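Local coordinates for protein beta-mannosidase (Trichoderma harzianum, PDB 4CVU) that probably hydrolyses beta-linked mannose from the non-reducing ends of mannosides, as a fungal beta-mannosidase of glycoside hydrolase family 2, at residues Trp671-Gln676 with Tyr886-His891; Ala714-Gly719 with Arg725-Pro730. One frame throughout, in Å; residues are numbered along the deposited sequence.

From the N terminus, helix 664-692 comes first, and its residues 671-676 wait more than 200 residues for 886-891, on strand 884-890 of the C-terminal Ig-like domain; interaction 1 closes that long loop. Within the intervening chain, interaction 2 closes a short one, bringing 714-719, after strand 702-705, back to 725-730 at the start of helix 729-736. The smaller loop thus nests in the larger, without crossing. The two contacts also touch: Gln-676 bonds to the backbone N of Val-728, Arg-725 reaches the carbonyl of His-891, and His-673 packs on Val-728.

Interaction 1: Trp671-Gln676 with Tyr886-His891; sequences WCHATQ and YTWLTH. With NAG (2-acetamido-2-deoxy-beta-D-glucopyranose), chain H.
His-673 is the helix residue that reaches the strand, and the first group it meets along 886-891 is the backbone of Tyr-886, through a water. This water lies in the plane of the imidazole, 2.7 Å from His-673 NE2, and donates to Tyr-886 O at 2.8 Å. The chain turns a corner at Tyr-886, and the phenol bonds to Asp-681, farther along the same helix. Two residues on, Trp-888 carries the direct contact. With CG anti to the backbone N (chi1 180°) the indole extends toward the helix, and His-673 has the same anti torsion, which projects its imidazole outward from the helix; the two side chains pass in opposite directions. His-673 CE1 comes over one face of the indole, toward the rim, 3.5 Å from Trp-888 CG. The centroids of the imidazole and of the five-membered indole ring lie 4.3 Å apart, and with planes at 42° the rings are tilted between the two classic aromatic geometries. This is a domain interface: helix 664-692, which precedes the final strand of the family 2 (beta/alpha)8 barrel, meets the C-terminal Ig-like domain, where strand 884-890 pairs on its two flanks with 904-906 and 932-934. The Trp-888 indole also meets the ring of Tyr-731, from helix 729-736, with planes at about 90°. Well away from the strand, on another side of the helix, Trp-671 lies next to an attached glycan, its NE1 3.4 Å from NAG O5 and hydrogen-bonded to Pro-659 O.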
loop_
_atom_site.group_PDB
_atom_site.type_symbol
_atom_site.label_atom_id
_atom_site.label_comp_id
_atom_site.label_asym_id
_atom_site.label_seq_id
_atom_site.Cartn_x
_atom_site.Cartn_y
_atom_site.Cartn_z
ATOM N N TRP A 671 10.137 -15.819 7.334
ATOM C CA TRP A 671 11.557 -15.488 7.070
ATOM C C TRP A 671 11.937 -14.209 7.837
ATOM O O TRP A 671 13.006 -14.104 8.369
ATOM C CB TRP A 671 11.854 -15.347 5.536
ATOM C CG TRP A 671 12.281 -16.616 4.920
ATOM C CD1 TRP A 671 11.495 -17.611 4.403
ATOM C CD2 TRP A 671 13.626 -17.092 4.840
ATOM N NE1 TRP A 671 12.283 -18.651 3.983
ATOM C CE2 TRP A 671 13.587 -18.369 4.267
ATOM C CE3 TRP A 671 14.858 -16.561 5.225
ATOM C CZ2 TRP A 671 14.734 -19.120 4.033
ATOM C CZ3 TRP A 671 16.007 -17.299 4.997
ATOM C CH2 TRP A 671 15.939 -18.559 4.397
ATOM N N CYS A 672 11.078 -13.203 7.865
ATOM C CA CYS A 672 11.391 -12.019 8.659
ATOM C C CYS A 672 11.695 -12.331 10.149
ATOM O O CYS A 672 12.547 -11.700 10.751
ATOM C CB CYS A 672 10.256 -10.969 8.563
ATOM S SG CYS A 672 10.198 -10.159 6.943
ATOM N N HIS A 673 10.964 -13.279 10.728
ATOM C CA HIS A 673 11.059 -13.629 12.138
ATOM C C HIS A 673 12.336 -14.426 12.411
ATOM O O HIS A 673 12.992 -14.186 13.417
ATOM C CB HIS A 673 9.825 -14.421 12.523
ATOM C CG HIS A 673 9.764 -14.807 13.958
ATOM N ND1 HIS A 673 9.749 -13.888 14.967
ATOM C CD2 HIS A 673 9.694 -16.015 14.554
ATOM C CE1 HIS A 673 9.689 -14.503 16.132
ATOM N NE2 HIS A 673 9.639 -15.795 15.908
ATOM N N ALA A 674 12.725 -15.318 11.502
ATOM C CA ALA A 674 14.023 -16.046 11.675
ATOM C C ALA A 674 15.240 -15.136 11.720
ATOM O O ALA A 674 16.202 -15.422 12.474
ATOM C CB ALA A 674 14.192 -17.119 10.600
ATOM N N THR A 675 15.267 -14.098 10.866
ATOM C CA THR A 675 16.347 -13.100 10.895
ATOM C C THR A 675 16.394 -12.437 12.249
ATOM O O THR A 675 17.483 -12.168 12.771
ATOM C CB THR A 675 16.305 -12.046 9.756
ATOM O OG1 THR A 675 15.179 -11.141 9.933
ATOM C CG2 THR A 675 16.218 -12.699 8.403
ATOM N N GLN A 676 15.219 -12.189 12.855
ATOM C CA GLN A 676 15.159 -11.593 14.177
ATOM C C GLN A 676 15.664 -12.516 15.276
ATOM O O GLN A 676 16.169 -12.047 16.237
ATOM C CB GLN A 676 13.712 -11.191 14.529
ATOM C CG GLN A 676 13.278 -10.018 13.715
ATOM C CD GLN A 676 11.971 -9.452 14.193
ATOM O OE1 GLN A 676 11.516 -9.727 15.300
ATOM N NE2 GLN A 676 11.409 -8.592 13.393
ATOM N N TYR A 886 11.503 -20.710 21.864
ATOM C CA TYR A 886 11.367 -19.405 21.253
ATOM C C TYR A 886 9.868 -19.145 21.083
ATOM O O TYR A 886 9.465 -18.812 19.992
ATOM C CB TYR A 886 12.020 -19.295 19.866
ATOM C CG TYR A 886 13.529 -19.470 19.903
ATOM C CD1 TYR A 886 14.353 -18.419 20.182
ATOM C CD2 TYR A 886 14.086 -20.691 19.670
ATOM C CE1 TYR A 886 15.763 -18.580 20.249
ATOM C CE2 TYR A 886 15.491 -20.872 19.727
ATOM C CZ TYR A 886 16.303 -19.793 19.997
ATOM O OH TYR A 886 17.729 -19.924 20.074
ATOM N N THR A 887 9.099 -19.380 22.139
ATOM C CA THR A 887 7.636 -19.099 22.138
ATOM C C THR A 887 7.435 -17.639 21.922
ATOM O O THR A 887 8.102 -16.844 22.581
ATOM C CB THR A 887 7.055 -19.519 23.497
ATOM O OG1 THR A 887 7.481 -20.855 23.791
ATOM C CG2 THR A 887 5.522 -19.472 23.524
ATOM N N TRP A 888 6.453 -17.240 21.070
ATOM C CA TRP A 888 6.447 -15.894 20.556
ATOM C C TRP A 888 5.026 -15.459 20.373
ATOM O O TRP A 888 4.337 -16.071 19.584
ATOM C CB TRP A 888 7.172 -15.837 19.188
ATOM C CG TRP A 888 7.201 -14.461 18.585
ATOM C CD1 TRP A 888 6.476 -14.017 17.501
ATOM C CD2 TRP A 888 7.940 -13.332 19.069
ATOM N NE1 TRP A 888 6.761 -12.675 17.258
ATOM C CE2 TRP A 888 7.642 -12.231 18.216
ATOM C CE3 TRP A 888 8.847 -13.146 20.108
ATOM C CZ2 TRP A 888 8.198 -10.991 18.395
ATOM C CZ3 TRP A 888 9.403 -11.887 20.288
ATOM C CH2 TRP A 888 9.080 -10.830 19.450
ATOM N N LEU A 889 4.655 -14.398 21.072
ATOM C CA LEU A 889 3.353 -13.754 20.953
ATOM C C LEU A 889 3.492 -12.605 20.022
ATOM O O LEU A 889 4.477 -11.875 20.094
ATOM C CB LEU A 889 2.928 -13.254 22.315
ATOM C CG LEU A 889 2.735 -14.365 23.373
ATOM C CD1 LEU A 889 2.969 -13.803 24.754
ATOM C CD2 LEU A 889 1.361 -14.941 23.279
ATOM N N THR A 890 2.490 -12.407 19.157
ATOM C CA THR A 890 2.517 -11.378 18.197
ATOM C C THR A 890 1.234 -10.612 18.422
ATOM O O THR A 890 0.205 -11.219 18.293
ATOM C CB THR A 890 2.484 -11.934 16.734
ATOM O OG1 THR A 890 3.600 -12.797 16.509
ATOM C CG2 THR A 890 2.524 -10.766 15.742
ATOM N N HIS A 891 1.324 -9.330 18.797
ATOM C CA HIS A 891 0.138 -8.437 18.863
ATOM C C HIS A 891 -0.218 -7.919 17.464
ATOM O O HIS A 891 0.644 -7.800 16.615
ATOM C CB HIS A 891 0.401 -7.300 19.864
ATOM C CG HIS A 891 1.333 -6.237 19.375
ATOM N ND1 HIS A 891 0.897 -5.167 18.627
ATOM C CD2 HIS A 891 2.658 -6.054 19.563
ATOM C CE1 HIS A 891 1.918 -4.376 18.361
ATOM N NE2 HIS A 891 3.000 -4.903 18.912
HETATM C C1 NAG H . 9.865 -19.343 0.899
HETATM C C2 NAG H . 9.705 -20.147 -0.413
HETATM C C3 NAG H . 10.999 -20.801 -0.888
HETATM C C4 NAG H . 12.112 -19.772 -0.893
HETATM C C5 NAG H . 12.234 -19.150 0.501
HETATM C C6 NAG H . 13.337 -18.082 0.556
HETATM C C7 NAG H . 7.588 -21.140 -1.046
HETATM C C8 NAG H . 6.612 -22.283 -0.924
HETATM N N2 NAG H . 8.701 -21.179 -0.327
HETATM O O3 NAG H . 10.797 -21.278 -2.202
HETATM O O4 NAG H . 13.327 -20.405 -1.241
HETATM O O5 NAG H . 11.016 -18.547 0.851
HETATM O O6 NAG H . 13.105 -17.067 -0.400
HETATM O O7 NAG H . 7.350 -20.217 -1.801
HETATM O O HOH W 1 9.986 -18.095 17.348
#

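Interaction 2: Ala714-Gly719 with Arg725-Pro730; sequences APTWAG and RWKVLP
Gly-719 O receives the backbone N-H of Lys-727 at 3.1 Å, nearly straight at 167°, and this bond closes the loop between the two segments. The same oxygen is flanked by carbon: Pro-730 CG lies 3.3 Å from Gly-719 O, and the aliphatic start of the lysine side chain runs beside it. Because Gly-719 has no side chain, Leu-729 CD2 can settle 3.7 Å from Gly-719 CA. The side chain of Lys-727, extended beyond CG, runs from its backbone past Gly-719 O and Ala-718 O and brings its buried ammonium group among oxygens. NZ donates to water 2, with the Lys-727 NZ to water distance 2.6 Å, bonds to Ser-599 OG, and gives a weak bond to Ala-718 O. That carbonyl also accepts from Gln-679 NE2 of helix 664-692, so two donors share it, the lysine's share being the weak one. The polar network belongs to the loop that follows strand 702-705 of the family 2 barrel and leads into helix 729-736, and within it Thr-716 makes an ST turn: Ala-718 N donates to Thr-716 OG1 at 2.8 Å. The threonine torsion (chi1 80°), which sets OG1 between the backbone N and the carbonyl carbon, permits this. The same hydroxyl bonds to Asp-710 and accepts a weak bond from water 2, whose stronger donation goes to Ala-714 O at 2.8 Å. One water therefore couples the ammonium group to a backbone carbonyl four residues before Ala-718. The indole N-H groups are met elsewhere, Trp-717 NE1 by Tyr-575 and Trp-726 NE1 by Ser-410.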
loop_
_atom_site.group_PDB
_atom_site.type_symbol
_atom_site.label_atom_id
_atom_site.label_comp_id
_atom_site.label_asym_id
_atom_site.label_seq_id
_atom_site.Cartn_x
_atom_site.Cartn_y
_atom_site.Cartn_z
ATOM N N ALA A 714 12.363 -0.907 7.207
ATOM C CA ALA A 714 13.449 -1.383 6.412
ATOM C C ALA A 714 14.291 -2.333 7.219
ATOM O O ALA A 714 14.266 -2.301 8.437
ATOM C CB ALA A 714 14.309 -0.180 5.953
ATOM N N PRO A 715 15.044 -3.201 6.557
ATOM C CA PRO A 715 15.903 -4.093 7.346
ATOM C C PRO A 715 17.071 -3.335 7.938
ATOM O O PRO A 715 17.825 -2.700 7.203
ATOM C CB PRO A 715 16.350 -5.141 6.353
ATOM C CG PRO A 715 16.180 -4.552 5.041
ATOM C CD PRO A 715 15.155 -3.455 5.118
ATOM N N THR A 716 17.188 -3.354 9.268
ATOM C CA THR A 716 18.295 -2.663 9.962
ATOM C C THR A 716 18.770 -3.344 11.245
ATOM O O THR A 716 18.332 -4.437 11.625
ATOM C CB THR A 716 17.849 -1.253 10.420
ATOM O OG1 THR A 716 17.101 -1.420 11.629
ATOM C CG2 THR A 716 16.989 -0.461 9.331
ATOM N N TRP A 717 19.607 -2.651 11.980
ATOM C CA TRP A 717 20.094 -3.115 13.289
ATOM C C TRP A 717 19.114 -2.800 14.462
ATOM O O TRP A 717 19.411 -3.117 15.621
ATOM C CB TRP A 717 21.474 -2.508 13.597
ATOM C CG TRP A 717 22.558 -2.697 12.573
ATOM C CD1 TRP A 717 23.634 -3.566 12.676
ATOM C CD2 TRP A 717 22.769 -1.967 11.347
ATOM N NE1 TRP A 717 24.410 -3.485 11.575
ATOM C CE2 TRP A 717 23.937 -2.503 10.745
ATOM C CE3 TRP A 717 22.065 -0.968 10.671
ATOM C CZ2 TRP A 717 24.400 -2.078 9.500
ATOM C CZ3 TRP A 717 22.533 -0.527 9.442
ATOM C CH2 TRP A 717 23.699 -1.088 8.856
ATOM N N ALA A 718 17.962 -2.169 14.173
ATOM C CA ALA A 718 17.047 -1.747 15.215
ATOM C C ALA A 718 16.471 -2.899 16.002
ATOM O O ALA A 718 16.362 -4.033 15.486
ATOM C CB ALA A 718 15.898 -0.920 14.589
ATOM N N GLY A 719 16.158 -2.635 17.281
ATOM C CA GLY A 719 15.381 -3.519 18.103
ATOM C C GLY A 719 13.919 -3.039 18.129
ATOM O O GLY A 719 13.052 -3.819 18.384
ATOM N N ARG A 725 7.107 -1.084 17.447
ATOM C CA ARG A 725 6.864 -2.510 17.662
ATOM C C ARG A 725 8.203 -3.132 18.016
ATOM O O ARG A 725 9.155 -2.844 17.365
ATOM C CB ARG A 725 6.407 -3.201 16.356
ATOM C CG ARG A 725 6.205 -4.721 16.507
ATOM C CD ARG A 725 5.735 -5.424 15.260
ATOM N NE ARG A 725 4.320 -5.136 15.022
ATOM C CZ ARG A 725 3.279 -5.883 15.422
ATOM N NH1 ARG A 725 3.448 -7.018 16.082
ATOM N NH2 ARG A 725 2.023 -5.465 15.156
ATOM N N TRP A 726 8.195 -3.997 18.997
ATOM C CA TRP A 726 9.354 -4.785 19.413
ATOM C C TRP A 726 9.659 -5.941 18.453
ATOM O O TRP A 726 8.813 -6.767 18.171
ATOM C CB TRP A 726 9.090 -5.321 20.796
ATOM C CG TRP A 726 9.180 -4.302 21.864
ATOM C CD1 TRP A 726 8.837 -3.021 21.777
ATOM C CD2 TRP A 726 9.706 -4.488 23.182
ATOM N NE1 TRP A 726 9.065 -2.368 22.968
ATOM C CE2 TRP A 726 9.596 -3.251 23.850
ATOM C CE3 TRP A 726 10.192 -5.589 23.880
ATOM C CZ2 TRP A 726 10.013 -3.070 25.153
ATOM C CZ3 TRP A 726 10.584 -5.416 25.188
ATOM C CH2 TRP A 726 10.521 -4.145 25.804
ATOM N N LYS A 727 10.908 -6.019 18.016
ATOM C CA LYS A 727 11.460 -7.217 17.436
ATOM C C LYS A 727 11.649 -8.226 18.555
ATOM O O LYS A 727 11.260 -7.973 19.697
ATOM C CB LYS A 727 12.818 -6.937 16.763
ATOM C CG LYS A 727 12.753 -5.954 15.598
ATOM C CD LYS A 727 14.002 -6.041 14.721
ATOM C CE LYS A 727 13.970 -4.970 13.626
ATOM N NZ LYS A 727 15.192 -4.826 12.779
ATOM N N VAL A 728 12.252 -9.367 18.210
ATOM C CA VAL A 728 12.668 -10.351 19.177
ATOM C C VAL A 728 13.784 -9.776 20.064
ATOM O O VAL A 728 13.793 -10.052 21.251
ATOM C CB VAL A 728 13.131 -11.673 18.532
ATOM C CG1 VAL A 728 13.609 -12.682 19.564
ATOM C CG2 VAL A 728 11.999 -12.300 17.744
ATOM N N LEU A 729 14.677 -8.957 19.500
ATOM C CA LEU A 729 15.849 -8.432 20.229
ATOM C C LEU A 729 15.586 -7.803 21.617
ATOM O O LEU A 729 16.210 -8.151 22.597
ATOM C CB LEU A 729 16.608 -7.426 19.372
ATOM C CG LEU A 729 17.728 -6.640 20.058
ATOM C CD1 LEU A 729 18.811 -7.571 20.603
ATOM C CD2 LEU A 729 18.287 -5.708 19.008
ATOM N N PRO A 730 14.680 -6.848 21.687
ATOM C CA PRO A 730 14.458 -6.156 22.964
ATOM C C PRO A 730 13.921 -7.043 24.066
ATOM O O PRO A 730 14.107 -6.679 25.225
ATOM C CB PRO A 730 13.452 -5.012 22.583
ATOM C CG PRO A 730 12.921 -5.410 21.268
ATOM C CD PRO A 730 13.978 -6.217 20.571
HETATM O O HOH W 2 14.107 -3.119 11.100
#